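Local coordinates for serine protease (Arthrobacter nicotinovorans, PDB 3WY8), which probably hydrolyses peptide bonds as a trypsin-like serine protease with keratinolytic activity, this chain being the C-terminal protease part of a longer protein, at residues 113-118 / 211-216; 36-41 / 104-109; 43-48 / 54-59. All blocks are in the same frame, centred on the assembly; numbering follows the deposited sequence.

Contact 1 of 3, residues 113-118 / 211-216; sequences SGVQFN and STYNTA
This is an aromatic surface contact in which the C-terminal helix, through Tyr213, meets Val115 and Phe117 on the loop that leads from the first to the second beta-barrel of a trypsin-like fold. Residues 113-117 run extended past helix 207-218, and it is side chains that bridge the gap: the nearest CA atoms, those of Val115 and Tyr213, are 9.4 Å apart. Val115 reaches one face of the phenol ring. Its CG2 stands 3.7 Å from Tyr213 CZ, shifted toward the hydroxyl end, and forms a CH-pi contact with 4.1 Å from that methyl to the centroid of the Tyr213 ring. Phe117 arrives at about a right angle to the tyrosine side chain, nearer its root: Phe117 CZ lies 3.6 Å from Tyr213 CB, and Phe117 CE2 is equally close to Tyr213 CD2. The two ring planes are inclined at 38°, an oblique pairing. Tyr213 sends its ring across to the loop by holding CG trans to the backbone N (chi1 163°). Tyrosine suits the position because its flanks are apolar while its end is not; the ring also meets Phe95 of the first barrel edge-to-face. Phe117 in turn lies against Trp205, just before the helix. No hydrogen bond joins the two segments, so cohesion across the contact rests on dispersion and a CH-pi contact, while the one polar atom of the tyrosine side chain, OH, is satisfied by Thr31 O, beyond the two segments.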
loop_
_atom_site.group_PDB
_atom_site.type_symbol
_atom_site.label_atom_id
_atom_site.label_comp_id
_atom_site.label_asym_id
_atom_site.label_seq_id
_atom_site.Cartn_x
_atom_site.Cartn_y
_atom_site.Cartn_z
ATOM N N SER A 113 2.911 5.944 -10.031
ATOM C CA SER A 113 2.108 4.981 -10.771
ATOM C C SER A 113 0.741 5.564 -11.083
ATOM O O SER A 113 0.147 6.250 -10.249
ATOM C CB SER A 113 1.905 3.713 -9.946
ATOM O OG SER A 113 3.138 3.101 -9.621
ATOM N N GLY A 114 0.238 5.273 -12.278
ATOM C CA GLY A 114 -1.163 5.528 -12.587
ATOM C C GLY A 114 -2.044 4.645 -11.722
ATOM O O GLY A 114 -1.595 3.603 -11.224
ATOM N N VAL A 115 -3.289 5.070 -11.529
ATOM C CA VAL A 115 -4.259 4.308 -10.739
ATOM C C VAL A 115 -5.501 3.952 -11.549
ATOM O O VAL A 115 -5.840 4.642 -12.515
ATOM C CB VAL A 115 -4.673 5.049 -9.430
ATOM C CG1 VAL A 115 -3.519 5.071 -8.441
ATOM C CG2 VAL A 115 -5.174 6.467 -9.718
ATOM N N GLN A 116 -6.163 2.867 -11.152
ATOM C CA GLN A 116 -7.431 2.453 -11.742
ATOM C C GLN A 116 -8.452 2.165 -10.654
ATOM O O GLN A 116 -8.122 1.568 -9.623
ATOM C CB GLN A 116 -7.262 1.200 -12.608
ATOM C CG GLN A 116 -6.428 1.386 -13.869
ATOM C CD GLN A 116 -7.093 2.260 -14.921
ATOM O OE1 GLN A 116 -8.317 2.432 -14.933
ATOM N NE2 GLN A 116 -6.284 2.807 -15.824
ATOM N N PHE A 117 -9.687 2.599 -10.897
ATOM C CA PHE A 117 -10.817 2.302 -10.021
ATOM C C PHE A 117 -11.957 1.725 -10.845
ATOM O O PHE A 117 -12.003 1.913 -12.066
ATOM C CB PHE A 117 -11.277 3.565 -9.279
ATOM C CG PHE A 117 -10.186 4.221 -8.488
ATOM C CD1 PHE A 117 -9.873 3.775 -7.209
ATOM C CD2 PHE A 117 -9.452 5.271 -9.036
ATOM C CE1 PHE A 117 -8.845 4.379 -6.474
ATOM C CE2 PHE A 117 -8.428 5.875 -8.317
ATOM C CZ PHE A 117 -8.120 5.429 -7.038
ATOM N N ASN A 118 -12.855 1.007 -10.172
ATOM C CA ASN A 118 -14.049 0.433 -10.798
ATOM C C ASN A 118 -13.718 -0.464 -11.986
ATOM O O ASN A 118 -14.416 -0.458 -13.002
ATOM C CB ASN A 118 -15.032 1.546 -11.182
ATOM C CG ASN A 118 -15.191 2.562 -10.081
ATOM O OD1 ASN A 118 -15.602 2.221 -8.969
ATOM N ND2 ASN A 118 -14.825 3.810 -10.364
ATOM N N SER A 211 -13.126 7.937 -4.138
ATOM C CA SER A 211 -13.450 9.224 -3.517
ATOM C C SER A 211 -12.378 9.675 -2.521
ATOM O O SER A 211 -12.053 10.868 -2.442
ATOM C CB SER A 211 -14.825 9.170 -2.850
ATOM O OG SER A 211 -15.851 9.150 -3.830
ATOM N N THR A 212 -11.821 8.720 -1.775
ATOM C CA THR A 212 -10.730 9.010 -0.843
ATOM C C THR A 212 -9.483 9.439 -1.605
ATOM O O THR A 212 -8.819 10.401 -1.223
ATOM C CB THR A 212 -10.420 7.805 0.077
ATOM O OG1 THR A 212 -11.617 7.406 0.757
ATOM C CG2 THR A 212 -9.374 8.175 1.118
ATOM N N TYR A 213 -9.177 8.730 -2.691
ATOM C CA TYR A 213 -8.061 9.101 -3.552
ATOM C C TYR A 213 -8.228 10.531 -4.084
ATOM O O TYR A 213 -7.283 11.326 -4.053
ATOM C CB TYR A 213 -7.899 8.102 -4.707
ATOM C CG TYR A 213 -7.058 8.645 -5.836
ATOM C CD1 TYR A 213 -5.668 8.691 -5.734
ATOM C CD2 TYR A 213 -7.655 9.143 -6.994
ATOM C CE1 TYR A 213 -4.892 9.209 -6.764
ATOM C CE2 TYR A 213 -6.890 9.666 -8.028
ATOM C CZ TYR A 213 -5.509 9.696 -7.907
ATOM O OH TYR A 213 -4.750 10.212 -8.933
ATOM N N ASN A 214 -9.435 10.846 -4.554
ATOM C CA ASN A 214 -9.733 12.151 -5.152
ATOM C C ASN A 214 -9.452 13.314 -4.207
ATOM O O ASN A 214 -8.823 14.300 -4.604
ATOM C CB ASN A 214 -11.186 12.209 -5.638
ATOM C CG ASN A 214 -11.422 11.394 -6.905
ATOM O OD1 ASN A 214 -10.497 11.111 -7.670
ATOM N ND2 ASN A 214 -12.676 11.024 -7.134
ATOM N N THR A 215 -9.897 13.189 -2.958
ATOM C CA THR A 215 -9.633 14.230 -1.956
ATOM C C THR A 215 -8.143 14.312 -1.582
ATOM O O THR A 215 -7.578 15.405 -1.499
ATOM C CB THR A 215 -10.573 14.129 -0.708
ATOM O OG1 THR A 215 -10.369 15.264 0.143
ATOM C CG2 THR A 215 -10.345 12.847 0.094
ATOM N N ALA A 216 -7.507 13.158 -1.394
ATOM C CA ALA A 216 -6.084 13.119 -1.060
ATOM C C ALA A 216 -5.232 13.745 -2.161
ATOM O O ALA A 216 -4.350 14.553 -1.883
ATOM C CB ALA A 216 -5.637 11.687 -0.792
#

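Contact 2 of 3, residues 36-41 / 104-109; sequences STVSTA and QKLADV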
loop_
_atom_site.group_PDB
_atom_site.type_symbol
_atom_site.label_atom_id
_atom_site.label_comp_id
_atom_site.label_asym_id
_atom_site.label_seq_id
_atom_site.Cartn_x
_atom_site.Cartn_y
_atom_site.Cartn_z
ATOM N N SER A 36 2.417 14.363 -4.509
ATOM C CA SER A 36 2.839 14.056 -3.145
ATOM C C SER A 36 2.091 12.881 -2.523
ATOM O O SER A 36 2.227 12.622 -1.320
ATOM C CB SER A 36 2.636 15.290 -2.258
ATOM O OG SER A 36 3.426 16.374 -2.709
ATOM N N THR A 37 1.307 12.172 -3.331
ATOM C CA THR A 37 0.388 11.164 -2.800
ATOM C C THR A 37 0.982 9.760 -2.811
ATOM O O THR A 37 1.602 9.340 -3.791
ATOM C CB THR A 37 -0.979 11.210 -3.528
ATOM O OG1 THR A 37 -1.504 12.541 -3.444
ATOM C CG2 THR A 37 -1.988 10.250 -2.894
ATOM N N VAL A 38 0.782 9.060 -1.694
ATOM C CA VAL A 38 1.278 7.701 -1.484
ATOM C C VAL A 38 0.098 6.803 -1.141
ATOM O O VAL A 38 -0.667 7.092 -0.221
ATOM C CB VAL A 38 2.324 7.648 -0.335
ATOM C CG1 VAL A 38 2.652 6.198 0.052
ATOM C CG2 VAL A 38 3.595 8.390 -0.735
ATOM N N SER A 39 -0.052 5.710 -1.884
ATOM C CA SER A 39 -1.092 4.735 -1.591
ATOM C C SER A 39 -0.586 3.700 -0.584
ATOM O O SER A 39 0.586 3.321 -0.604
ATOM C CB SER A 39 -1.513 4.026 -2.867
ATOM O OG SER A 39 -0.405 3.325 -3.397
ATOM N N THR A 40 -1.486 3.242 0.280
ATOM C CA THR A 40 -1.168 2.228 1.288
ATOM C C THR A 40 -2.472 1.618 1.815
ATOM O O THR A 40 -3.543 1.901 1.273
ATOM C CB THR A 40 -0.253 2.805 2.418
ATOM O OG1 THR A 40 0.267 1.740 3.227
ATOM C CG2 THR A 40 -0.994 3.821 3.297
ATOM N N ALA A 41 -2.384 0.772 2.839
ATOM C CA ALA A 41 -3.583 0.212 3.471
ATOM C C ALA A 41 -4.114 1.184 4.510
ATOM O O ALA A 41 -3.348 1.949 5.088
ATOM C CB ALA A 41 -3.268 -1.123 4.125
ATOM N N GLN A 104 11.459 19.782 -2.773
ATOM C CA GLN A 104 11.017 18.949 -3.889
ATOM C C GLN A 104 9.773 18.133 -3.549
ATOM O O GLN A 104 9.616 17.683 -2.416
ATOM C CB GLN A 104 12.130 17.991 -4.310
ATOM C CG GLN A 104 13.329 18.638 -4.989
ATOM C CD GLN A 104 14.333 17.608 -5.470
ATOM O OE1 GLN A 104 15.059 17.007 -4.675
ATOM N NE2 GLN A 104 14.379 17.397 -6.780
ATOM N N LYS A 105 8.904 17.941 -4.540
ATOM C CA LYS A 105 7.725 17.081 -4.402
ATOM C C LYS A 105 8.079 15.627 -4.731
ATOM O O LYS A 105 8.864 15.365 -5.642
ATOM C CB LYS A 105 6.583 17.579 -5.300
ATOM C CG LYS A 105 5.910 18.865 -4.786
ATOM C CD LYS A 105 5.102 19.576 -5.868
ATOM C CE LYS A 105 5.953 20.583 -6.637
ATOM N NZ LYS A 105 5.149 21.400 -7.597
ATOM N N LEU A 106 7.496 14.689 -3.986
ATOM C CA LEU A 106 7.856 13.270 -4.093
ATOM C C LEU A 106 7.874 12.727 -5.526
ATOM O O LEU A 106 8.849 12.091 -5.941
ATOM C CB LEU A 106 6.950 12.414 -3.198
ATOM C CG LEU A 106 7.153 10.893 -3.223
ATOM C CD1 LEU A 106 8.511 10.488 -2.658
ATOM C CD2 LEU A 106 6.050 10.216 -2.457
ATOM N N ALA A 107 6.798 12.979 -6.270
ATOM C CA ALA A 107 6.655 12.446 -7.625
ATOM C C ALA A 107 7.667 13.036 -8.605
ATOM O O ALA A 107 8.005 12.404 -9.607
ATOM C CB ALA A 107 5.229 12.647 -8.130
ATOM N N ASP A 108 8.157 14.239 -8.308
ATOM C CA ASP A 108 9.204 14.856 -9.119
ATOM C C ASP A 108 10.549 14.161 -8.927
ATOM O O ASP A 108 11.399 14.188 -9.822
ATOM C CB ASP A 108 9.325 16.351 -8.817
ATOM C CG ASP A 108 8.234 17.180 -9.488
ATOM O OD1 ASP A 108 7.731 16.778 -10.562
ATOM O OD2 ASP A 108 7.886 18.248 -8.943
ATOM N N VAL A 109 10.725 13.529 -7.767
ATOM C CA VAL A 109 11.961 12.819 -7.436
ATOM C C VAL A 109 11.904 11.345 -7.849
ATOM O O VAL A 109 12.858 10.830 -8.438
ATOM C CB VAL A 109 12.314 12.953 -5.929
ATOM C CG1 VAL A 109 13.654 12.269 -5.603
ATOM C CG2 VAL A 109 12.356 14.416 -5.521
HETATM O O HOH W 1 5.996 15.743 -1.656
#
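Ser36 OG is gripped by two partners: it is hydrogen-bonded to Asn34 O, and it accepts a hydrogen from a water, 2.8 Å from water oxygen to Ser36 OG. The same water takes the N-H of Leu106, its oxygen 3.0 Å from Leu106 N, and so relays a hydrogen bond from the start of strand 37-40 to the start of helix 106-110. Lys105 occupies the N-cap position, and the first-turn N-H groups that follow such a residue have no earlier helical carbonyl to bond; the water serves Leu106 in that role. The backbones come close, 5.2 Å from Ser36 CA to Leu106 CA; the serine CB points away from the helix, and its short hydroxyl meets the helix through the water. The lysine adds only the aliphatic part of its chain, with CG 4.1 Å from Ser36 OG, before its charged end turns away.

Beside this polar bridge the contact is apolar. Val38 CG2 and Leu106 CD2 meet methyl to methyl at 3.5 Å, a tight fit, with the two side chains crossing at about a right angle. Leucine reaches the sheet because CG lies trans to the backbone N (chi1 178°), carrying both methyls off the helix; valine's branching at CB suits a strand. Asp108, two residues on, forms a salt bridge to Lys35, just ahead of the strand.

In the first barrel, strand 37-40 pairs with strand 94-98, where Val38 bonds Ala96 through the backbone. Leu106 rests also on Phe58 and Pro60 of strand 55-60 and on Trp72 of strand 72-78, so the start of helix 106-110 packs at the end of the barrel where strand 37-40 begins and strand 55-60 finishes.

Contact 3 of 3, residues 43-48 / 54-59; sequences HCLNEG and TNFIFV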
loop_
_atom_site.group_PDB
_atom_site.type_symbol
_atom_site.label_atom_id
_atom_site.label_comp_id
_atom_site.label_asym_id
_atom_site.label_seq_id
_atom_site.Cartn_x
_atom_site.Cartn_y
_atom_site.Cartn_z
ATOM N N HIS A 43 -5.126 0.371 7.382
ATOM C CA HIS A 43 -4.534 -0.065 8.656
ATOM C C HIS A 43 -3.062 0.316 8.833
ATOM O O HIS A 43 -2.490 0.127 9.911
ATOM C CB HIS A 43 -4.816 -1.558 8.934
ATOM C CG HIS A 43 -3.928 -2.515 8.198
ATOM N ND1 HIS A 43 -4.334 -3.190 7.066
ATOM C CD2 HIS A 43 -2.680 -2.962 8.475
ATOM C CE1 HIS A 43 -3.359 -3.985 6.658
ATOM N NE2 HIS A 43 -2.346 -3.868 7.499
ATOM N N CYS A 44 -2.466 0.884 7.786
ATOM C CA CYS A 44 -1.098 1.389 7.854
ATOM C C CYS A 44 -1.041 2.860 8.262
ATOM O O CYS A 44 0.042 3.428 8.381
ATOM C CB CYS A 44 -0.378 1.204 6.515
ATOM S SG CYS A 44 -0.075 -0.523 6.041
ATOM N N LEU A 45 -2.197 3.485 8.466
ATOM C CA LEU A 45 -2.202 4.893 8.875
ATOM C C LEU A 45 -3.367 5.311 9.778
ATOM O O LEU A 45 -3.455 6.473 10.175
ATOM C CB LEU A 45 -2.074 5.827 7.653
ATOM C CG LEU A 45 -3.056 5.726 6.482
ATOM C CD1 LEU A 45 -4.475 6.133 6.896
ATOM C CD2 LEU A 45 -2.566 6.611 5.340
ATOM N N ASN A 46 -4.257 4.373 10.090
ATOM C CA ASN A 46 -5.397 4.660 10.960
ATOM C C ASN A 46 -5.791 3.411 11.738
ATOM O O ASN A 46 -5.819 2.315 11.178
ATOM C CB ASN A 46 -6.581 5.202 10.146
ATOM C CG ASN A 46 -7.792 5.518 11.014
ATOM O OD1 ASN A 46 -8.534 4.621 11.399
ATOM N ND2 ASN A 46 -7.990 6.798 11.324
ATOM N N GLU A 47 -6.106 3.587 13.021
ATOM C CA GLU A 47 -6.415 2.463 13.919
ATOM C C GLU A 47 -7.510 1.513 13.417
ATOM O O GLU A 47 -7.479 0.317 13.718
ATOM C CB GLU A 47 -6.758 2.970 15.325
ATOM C CG GLU A 47 -5.592 3.628 16.049
ATOM C CD GLU A 47 -5.939 4.037 17.467
ATOM O OE1 GLU A 47 -5.237 3.587 18.396
ATOM O OE2 GLU A 47 -6.917 4.792 17.657
ATOM N N GLY A 48 -8.472 2.047 12.667
ATOM C CA GLY A 48 -9.519 1.237 12.037
ATOM C C GLY A 48 -10.365 0.410 12.997
ATOM O O GLY A 48 -10.239 -0.817 13.034
ATOM N N THR A 54 0.415 9.168 14.162
ATOM C CA THR A 54 1.013 10.412 14.653
ATOM C C THR A 54 2.336 10.739 13.958
ATOM O O THR A 54 2.794 11.883 13.983
ATOM C CB THR A 54 1.201 10.394 16.183
ATOM O OG1 THR A 54 1.893 9.201 16.569
ATOM C CG2 THR A 54 -0.160 10.443 16.886
ATOM N N ASN A 55 2.945 9.726 13.343
ATOM C CA ASN A 55 4.118 9.909 12.490
ATOM C C ASN A 55 4.092 8.850 11.400
ATOM O O ASN A 55 3.714 7.713 11.660
ATOM C CB ASN A 55 5.420 9.820 13.296
ATOM C CG ASN A 55 6.593 10.495 12.595
ATOM O OD1 ASN A 55 7.648 9.887 12.401
ATOM N ND2 ASN A 55 6.411 11.755 12.203
ATOM N N PHE A 56 4.473 9.240 10.186
ATOM C CA PHE A 56 4.355 8.378 9.006
ATOM C C PHE A 56 5.465 8.756 8.034
ATOM O O PHE A 56 5.471 9.864 7.487
ATOM C CB PHE A 56 2.965 8.569 8.370
ATOM C CG PHE A 56 2.693 7.708 7.152
ATOM C CD1 PHE A 56 1.881 6.579 7.254
ATOM C CD2 PHE A 56 3.200 8.054 5.900
ATOM C CE1 PHE A 56 1.592 5.794 6.135
ATOM C CE2 PHE A 56 2.925 7.274 4.772
ATOM C CZ PHE A 56 2.116 6.141 4.893
ATOM N N ILE A 57 6.412 7.837 7.848
ATOM C CA ILE A 57 7.596 8.078 7.027
ATOM C C ILE A 57 7.618 7.118 5.844
ATOM O O ILE A 57 7.490 5.912 6.017
ATOM C CB ILE A 57 8.909 7.916 7.849
ATOM C CG1 ILE A 57 8.871 8.750 9.139
ATOM C CG2 ILE A 57 10.153 8.224 6.986
ATOM C CD1 ILE A 57 8.692 10.265 8.935
ATOM N N PHE A 58 7.770 7.670 4.644
ATOM C CA PHE A 58 7.842 6.883 3.418
ATOM C C PHE A 58 9.266 6.917 2.888
ATOM O O PHE A 58 9.845 7.995 2.709
ATOM C CB PHE A 58 6.846 7.441 2.392
ATOM C CG PHE A 58 6.783 6.671 1.094
ATOM C CD1 PHE A 58 6.302 5.360 1.055
ATOM C CD2 PHE A 58 7.164 7.281 -0.097
ATOM C CE1 PHE A 58 6.224 4.660 -0.154
ATOM C CE2 PHE A 58 7.089 6.592 -1.310
ATOM C CZ PHE A 58 6.620 5.276 -1.337
ATOM N N VAL A 59 9.842 5.736 2.667
ATOM C CA VAL A 59 11.203 5.643 2.146
ATOM C C VAL A 59 11.205 4.944 0.781
ATOM O O VAL A 59 11.234 3.717 0.712
ATOM C CB VAL A 59 12.163 4.917 3.128
ATOM C CG1 VAL A 59 13.597 5.094 2.678
ATOM C CG2 VAL A 59 11.994 5.441 4.558
#
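Cys44, in the same 3-10 turn as the probable catalytic His43, and Leu45, in the loop after it, pack on Phe56 of strand 55-60 in the first beta-barrel of this trypsin-like fold. His43 has the bonding expected of a Ser-His-Asp catalytic triad, ND1 to Asp92 and NE2 to Ser171, while Cys44 is tied by a disulfide to Cys25 of strand 21-29.

The phenylalanine offers an edge to the loop. Cys44 O lies near the ring plane, 3.6 Å from Phe56 CE1 and 3.8 Å from Phe56 CD1, facing the slightly positive C-H rim. Beside it Leu45 comes in obliquely, its CB 4.0 Å from Phe56 CE1. Phe56 carries its ring to the loop with CG trans to the backbone N (chi1 -179°), and leucine continues the apolar surface inward, toward Leu77 and Ala94. Phenylalanine suits a place of this kind, being large and wholly apolar: it also touches Ile14, Ala96 and Met98 of other barrel strands.

Farther along, the loop turns back on itself. Asn46 OD1 accepts from Gly48 N at 2.9 Å, an Asx turn, with the donor tilted 28° from the carbonyl plane; ND2 of the same amide holds Gly50 O. Gly48 has a positive phi of 58°, which glycine adopts easily.

The buried Cys44 O has no hydrogen-bond partner in the model, and the polarised C-H edge of Phe56 probably offsets part of that cost. Leu45 CB adds only apolar packing, so the contact pairs a weak carbonyl-to-C-H attraction with dispersion, within two residues of His43.

Contacts 2 and 3 are buried and share the first barrel: strands 37-40 and 55-60 follow each other in the chain. Val38 touches Phe58, Thr40 touches Phe56 and also Leu45 of the loop before strand 55-60, and Leu106 of helix 106-110 meets Phe58 as well. Contact 1 lies at the surface, outside the barrel wall, and meets contact 2 through light packing of Ala216 on Thr37; contacts 1 and 3 do not touch. The chemistry follows place. The surface contact sets a valine methyl and a phenylalanine against a tyrosine ring, contact 2 joins aliphatic methyls to a water bridge at a helix start, and contact 3 sets a carbonyl against a ring edge beside the probable active site.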